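Local coordinates for protein hydrazine synthase subunit alpha (Candidatus Kuenenia stuttgartiensis, PDB 5C2V) that condenses hydroxylamine with ammonia to form hydrazine, as the heme c-bearing alpha subunit of the anammox hydrazine synthase complex, at residues D[50-62]-D[71-83]. Numbering follows the deposited sequence.
Sequences PHYIPEGSRIVLF and VLTNDFATAFDPC. With BET (trimethyl glycine), chain B.
Ile59 and Phe80 meet in a packing contact of the N-terminal domain, where segment 50-62 touches segment 71-83 in two ways. Strand 58-62 pairs with Val71 inside its own sheet, which also holds strand 31-37, and packs on strand 79-83 of the next sheet, which pairs with strand 90-97. Ile59 points at the other segment. Ile59 CG1 lies anti to the carbonyl carbon (chi1 -58°), and the extended chain beyond it brings Ile59 CD1 to 3.5 Å from Phe80 N. The CB of Ile59 rests on Thr73 CG2, and Ile59 CG2 touches Pro82 CG. Phe93 of strand 90-97 also touches Ile59. The hydroxyl of Thr73 accepts the backbone N-H of Ile59, with Ile59 N to Thr73 OG1 at 2.8 Å. Next to it, Val60 and Val71 form an antiparallel non-hydrogen-bonded pair.

The N-terminal domain includes a six-bladed beta-propeller, and the two four-stranded antiparallel sheets are consistent with adjacent blades. Between them the backbone N-H of Ala79 bonds to Ser57 O, coming from above the carbonyl plane.

Pro54 CD sits over the centre of one face of the Phe80 ring, 3.5 Å from its centroid, a CH-pi contact. The edge of Tyr52 faces the Phe80 ring in a T-shaped pair, planes at 82°. The hydroxyl of Tyr52 bonds to Asp44. In the type II turn 54-57, Gly56 N donates to Thr78 OG1 at 3.2 Å.

Trimethyl glycine binds in a pocket of Gly56, Arg58, Asn74, Phe76 and Ala77. Arg58 NH1 makes a weak but straight bond to its OXT (3.3 Å, 172°), near the guanidinium plane. Val71 CG2 covers one face of that group, and Arg58 NE is hydrogen-bonded to Gln36 OE1.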
loop_
_atom_site.group_PDB
_atom_site.type_symbol
_atom_site.label_atom_id
_atom_site.label_comp_id
_atom_site.label_asym_id
_atom_site.label_seq_id
_atom_site.Cartn_x
_atom_site.Cartn_y
_atom_site.Cartn_z
ATOM N N PRO D 50 -22.071 1.644 10.107
ATOM C CA PRO D 50 -23.509 1.752 9.832
ATOM C C PRO D 50 -24.398 1.686 11.063
ATOM O O PRO D 50 -25.580 2.021 10.962
ATOM C CB PRO D 50 -23.778 0.553 8.929
ATOM C CG PRO D 50 -22.808 -0.449 9.376
ATOM C CD PRO D 50 -21.557 0.323 9.703
ATOM N N HIS D 51 -23.860 1.278 12.208
ATOM C CA HIS D 51 -24.737 1.063 13.342
ATOM C C HIS D 51 -24.892 2.436 13.946
ATOM O O HIS D 51 -24.036 2.932 14.678
ATOM C CB HIS D 51 -24.124 0.061 14.325
ATOM C CG HIS D 51 -24.908 -0.128 15.587
ATOM N ND1 HIS D 51 -26.063 -0.880 15.641
ATOM C CD2 HIS D 51 -24.686 0.311 16.848
ATOM C CE1 HIS D 51 -26.525 -0.883 16.878
ATOM N NE2 HIS D 51 -25.710 -0.168 17.631
ATOM N N TYR D 52 -26.034 3.027 13.622
ATOM C CA TYR D 52 -26.263 4.440 13.835
ATOM C C TYR D 52 -27.667 4.633 14.370
ATOM O O TYR D 52 -28.650 4.402 13.666
ATOM C CB TYR D 52 -26.040 5.190 12.517
ATOM C CG TYR D 52 -26.356 6.667 12.516
ATOM C CD1 TYR D 52 -25.498 7.583 13.111
ATOM C CD2 TYR D 52 -27.485 7.152 11.870
ATOM C CE1 TYR D 52 -25.775 8.937 13.092
ATOM C CE2 TYR D 52 -27.770 8.504 11.844
ATOM C CZ TYR D 52 -26.913 9.392 12.457
ATOM O OH TYR D 52 -27.194 10.739 12.434
ATOM N N ILE D 53 -27.758 5.072 15.617
ATOM C CA ILE D 53 -29.042 5.299 16.255
ATOM C C ILE D 53 -28.969 6.649 16.937
ATOM O O ILE D 53 -28.704 6.735 18.134
ATOM C CB ILE D 53 -29.398 4.198 17.276
ATOM C CG1 ILE D 53 -29.162 2.807 16.681
ATOM C CG2 ILE D 53 -30.843 4.341 17.732
ATOM C CD1 ILE D 53 -29.500 1.673 17.622
ATOM N N PRO D 54 -29.203 7.715 16.163
ATOM C CA PRO D 54 -29.041 9.085 16.651
ATOM C C PRO D 54 -30.096 9.409 17.698
ATOM O O PRO D 54 -31.097 10.049 17.397
ATOM C CB PRO D 54 -29.221 9.931 15.387
ATOM C CG PRO D 54 -30.055 9.089 14.487
ATOM C CD PRO D 54 -29.634 7.676 14.756
ATOM N N GLU D 55 -29.867 8.929 18.916
ATOM C CA GLU D 55 -30.810 9.085 20.017
ATOM C C GLU D 55 -31.221 10.539 20.227
ATOM O O GLU D 55 -30.373 11.428 20.325
ATOM C CB GLU D 55 -30.204 8.520 21.305
ATOM C CG GLU D 55 -31.056 8.725 22.543
ATOM C CD GLU D 55 -30.475 8.040 23.765
ATOM O OE1 GLU D 55 -29.877 6.954 23.610
ATOM O OE2 GLU D 55 -30.611 8.590 24.877
ATOM N N GLY D 56 -32.529 10.770 20.286
ATOM C CA GLY D 56 -33.068 12.103 20.479
ATOM C C GLY D 56 -33.226 12.881 19.186
ATOM O O GLY D 56 -33.270 14.111 19.197
ATOM N N SER D 57 -33.319 12.165 18.069
ATOM C CA SER D 57 -33.438 12.803 16.761
ATOM C C SER D 57 -34.863 12.766 16.233
ATOM O O SER D 57 -35.609 11.820 16.488
ATOM C CB SER D 57 -32.504 12.143 15.751
ATOM O OG SER D 57 -31.170 12.173 16.217
ATOM N N ARG D 58 -35.235 13.804 15.492
ATOM C CA ARG D 58 -36.588 13.905 14.961
ATOM C C ARG D 58 -36.588 14.065 13.443
ATOM O O ARG D 58 -35.663 14.636 12.869
ATOM C CB ARG D 58 -37.323 15.078 15.611
ATOM C CG ARG D 58 -36.715 16.435 15.292
ATOM C CD ARG D 58 -37.285 17.522 16.182
ATOM N NE ARG D 58 -36.924 18.855 15.709
ATOM C CZ ARG D 58 -37.192 19.979 16.365
ATOM N NH1 ARG D 58 -37.820 19.933 17.532
ATOM N NH2 ARG D 58 -36.829 21.149 15.857
ATOM N N ILE D 59 -37.629 13.548 12.798
ATOM C CA ILE D 59 -37.804 13.728 11.361
ATOM C C ILE D 59 -38.791 14.858 11.108
ATOM O O ILE D 59 -39.889 14.867 11.664
ATOM C CB ILE D 59 -38.301 12.443 10.680
ATOM C CG1 ILE D 59 -37.325 11.296 10.937
ATOM C CG2 ILE D 59 -38.491 12.666 9.188
ATOM C CD1 ILE D 59 -37.710 10.012 10.253
ATOM N N VAL D 60 -38.398 15.813 10.271
ATOM C CA VAL D 60 -39.209 17.007 10.068
ATOM C C VAL D 60 -39.488 17.318 8.598
ATOM O O VAL D 60 -38.726 16.933 7.701
ATOM C CB VAL D 60 -38.544 18.241 10.707
ATOM C CG1 VAL D 60 -38.491 18.095 12.220
ATOM C CG2 VAL D 60 -37.152 18.444 10.141
ATOM N N LEU D 61 -40.595 18.022 8.377
ATOM C CA LEU D 61 -41.003 18.477 7.053
ATOM C C LEU D 61 -40.886 19.994 6.954
ATOM O O LEU D 61 -41.340 20.722 7.840
ATOM C CB LEU D 61 -42.437 18.036 6.750
ATOM C CG LEU D 61 -43.070 18.525 5.446
ATOM C CD1 LEU D 61 -42.261 18.066 4.245
ATOM C CD2 LEU D 61 -44.510 18.042 5.341
ATOM N N PHE D 62 -40.280 20.464 5.869
ATOM C CA PHE D 62 -39.999 21.882 5.692
ATOM C C PHE D 62 -40.450 22.379 4.320
ATOM O O PHE D 62 -40.140 21.769 3.295
ATOM C CB PHE D 62 -38.504 22.148 5.888
ATOM C CG PHE D 62 -38.084 23.554 5.568
ATOM C CD1 PHE D 62 -38.308 24.580 6.470
ATOM C CD2 PHE D 62 -37.451 23.845 4.371
ATOM C CE1 PHE D 62 -37.917 25.875 6.178
ATOM C CE2 PHE D 62 -37.058 25.137 4.074
ATOM C CZ PHE D 62 -37.292 26.152 4.979
ATOM N N VAL D 71 -42.787 19.001 12.920
ATOM C CA VAL D 71 -42.268 17.738 13.439
ATOM C C VAL D 71 -43.313 16.625 13.357
ATOM O O VAL D 71 -44.341 16.677 14.031
ATOM C CB VAL D 71 -41.807 17.870 14.905
ATOM C CG1 VAL D 71 -41.345 16.523 15.440
ATOM C CG2 VAL D 71 -40.703 18.910 15.028
ATOM N N LEU D 72 -43.048 15.631 12.515
ATOM C CA LEU D 72 -43.955 14.500 12.324
ATOM C C LEU D 72 -43.796 13.400 13.378
ATOM O O LEU D 72 -44.762 12.730 13.746
ATOM C CB LEU D 72 -43.760 13.901 10.926
ATOM C CG LEU D 72 -44.370 14.654 9.738
ATOM C CD1 LEU D 72 -43.618 15.943 9.431
ATOM C CD2 LEU D 72 -44.429 13.767 8.507
ATOM N N THR D 73 -42.569 13.226 13.857
ATOM C CA THR D 73 -42.176 12.060 14.649
ATOM C C THR D 73 -42.295 12.232 16.163
ATOM O O THR D 73 -41.765 11.417 16.917
ATOM C CB THR D 73 -40.743 11.627 14.316
ATOM O OG1 THR D 73 -39.874 12.765 14.345
ATOM C CG2 THR D 73 -40.706 10.996 12.933
ATOM N N ASN D 74 -42.969 13.293 16.601
ATOM C CA ASN D 74 -43.064 13.648 18.021
ATOM C C ASN D 74 -43.448 12.485 18.944
ATOM O O ASN D 74 -43.183 12.531 20.145
ATOM C CB ASN D 74 -44.085 14.777 18.205
ATOM C CG ASN D 74 -43.436 16.114 18.506
ATOM O OD1 ASN D 74 -42.375 16.178 19.128
ATOM N ND2 ASN D 74 -44.077 17.193 18.073
ATOM N N ASP D 75 -44.077 11.452 18.390
ATOM C CA ASP D 75 -44.376 10.242 19.149
ATOM C C ASP D 75 -43.148 9.348 19.330
ATOM O O ASP D 75 -43.177 8.397 20.113
ATOM C CB ASP D 75 -45.492 9.446 18.469
ATOM C CG ASP D 75 -46.823 10.167 18.500
ATOM O OD1 ASP D 75 -46.824 11.413 18.576
ATOM O OD2 ASP D 75 -47.869 9.485 18.450
ATOM N N PHE D 76 -42.075 9.647 18.604
ATOM C CA PHE D 76 -40.861 8.835 18.662
ATOM C C PHE D 76 -39.735 9.528 19.421
ATOM O O PHE D 76 -39.463 10.709 19.204
ATOM C CB PHE D 76 -40.382 8.486 17.251
ATOM C CG PHE D 76 -41.288 7.540 16.518
ATOM C CD1 PHE D 76 -41.126 6.171 16.645
ATOM C CD2 PHE D 76 -42.293 8.018 15.695
ATOM C CE1 PHE D 76 -41.956 5.294 15.970
ATOM C CE2 PHE D 76 -43.126 7.148 15.017
ATOM C CZ PHE D 76 -42.956 5.784 15.155
ATOM N N ALA D 77 -39.076 8.785 20.304
ATOM C CA ALA D 77 -37.910 9.296 21.012
ATOM C C ALA D 77 -36.749 9.474 20.039
ATOM O O ALA D 77 -36.020 10.463 20.096
ATOM C CB ALA D 77 -37.519 8.363 22.148
ATOM N N THR D 78 -36.594 8.504 19.144
ATOM C CA THR D 78 -35.556 8.546 18.122
ATOM C C THR D 78 -36.144 8.208 16.759
ATOM O O THR D 78 -36.772 7.165 16.594
ATOM C CB THR D 78 -34.411 7.565 18.437
ATOM O OG1 THR D 78 -33.834 7.888 19.708
ATOM C CG2 THR D 78 -33.338 7.632 17.361
ATOM N N ALA D 79 -35.953 9.093 15.786
ATOM C CA ALA D 79 -36.447 8.849 14.435
ATOM C C ALA D 79 -35.490 9.395 13.380
ATOM O O ALA D 79 -34.991 10.514 13.502
ATOM C CB ALA D 79 -37.819 9.453 14.263
ATOM N N PHE D 80 -35.253 8.604 12.337
ATOM C CA PHE D 80 -34.289 8.966 11.302
ATOM C C PHE D 80 -34.460 8.121 10.038
ATOM O O PHE D 80 -35.377 7.303 9.946
ATOM C CB PHE D 80 -32.859 8.829 11.836
ATOM C CG PHE D 80 -32.526 7.453 12.348
ATOM C CD1 PHE D 80 -32.928 7.049 13.612
ATOM C CD2 PHE D 80 -31.799 6.569 11.569
ATOM C CE1 PHE D 80 -32.621 5.786 14.083
ATOM C CE2 PHE D 80 -31.488 5.305 12.037
ATOM C CZ PHE D 80 -31.900 4.913 13.295
ATOM N N ASP D 81 -33.568 8.337 9.073
ATOM C CA ASP D 81 -33.571 7.630 7.787
ATOM C C ASP D 81 -34.884 7.751 7.009
ATOM O O ASP D 81 -35.591 6.760 6.832
ATOM C CB ASP D 81 -33.246 6.148 7.996
ATOM C CG ASP D 81 -31.773 5.904 8.245
ATOM O OD1 ASP D 81 -30.950 6.735 7.806
ATOM O OD2 ASP D 81 -31.437 4.882 8.877
ATOM N N PRO D 82 -35.211 8.965 6.535
ATOM C CA PRO D 82 -36.425 9.154 5.733
ATOM C C PRO D 82 -36.297 8.591 4.317
ATOM O O PRO D 82 -35.259 8.774 3.683
ATOM C CB PRO D 82 -36.585 10.683 5.685
ATOM C CG PRO D 82 -35.585 11.235 6.671
ATOM C CD PRO D 82 -34.486 10.230 6.726
ATOM N N CYS D 83 -37.337 7.918 3.832
ATOM C CA CYS D 83 -37.414 7.539 2.423
ATOM C C CYS D 83 -38.835 7.731 1.901
ATOM O O CYS D 83 -39.770 7.114 2.406
ATOM C CB CYS D 83 -36.967 6.091 2.224
ATOM S SG CYS D 83 -36.785 5.598 0.492
HETATM N N BET B . -38.163 14.503 20.584
HETATM C CA BET B . -38.763 15.789 21.137
HETATM C C BET B . -38.215 17.056 20.288
HETATM O O BET B . -37.421 17.788 20.931
HETATM O OXT BET B . -38.656 17.137 19.119
HETATM C C1 BET B . -38.135 13.439 21.666
HETATM C C2 BET B . -36.729 14.720 20.099
HETATM C C3 BET B . -39.031 13.955 19.465
#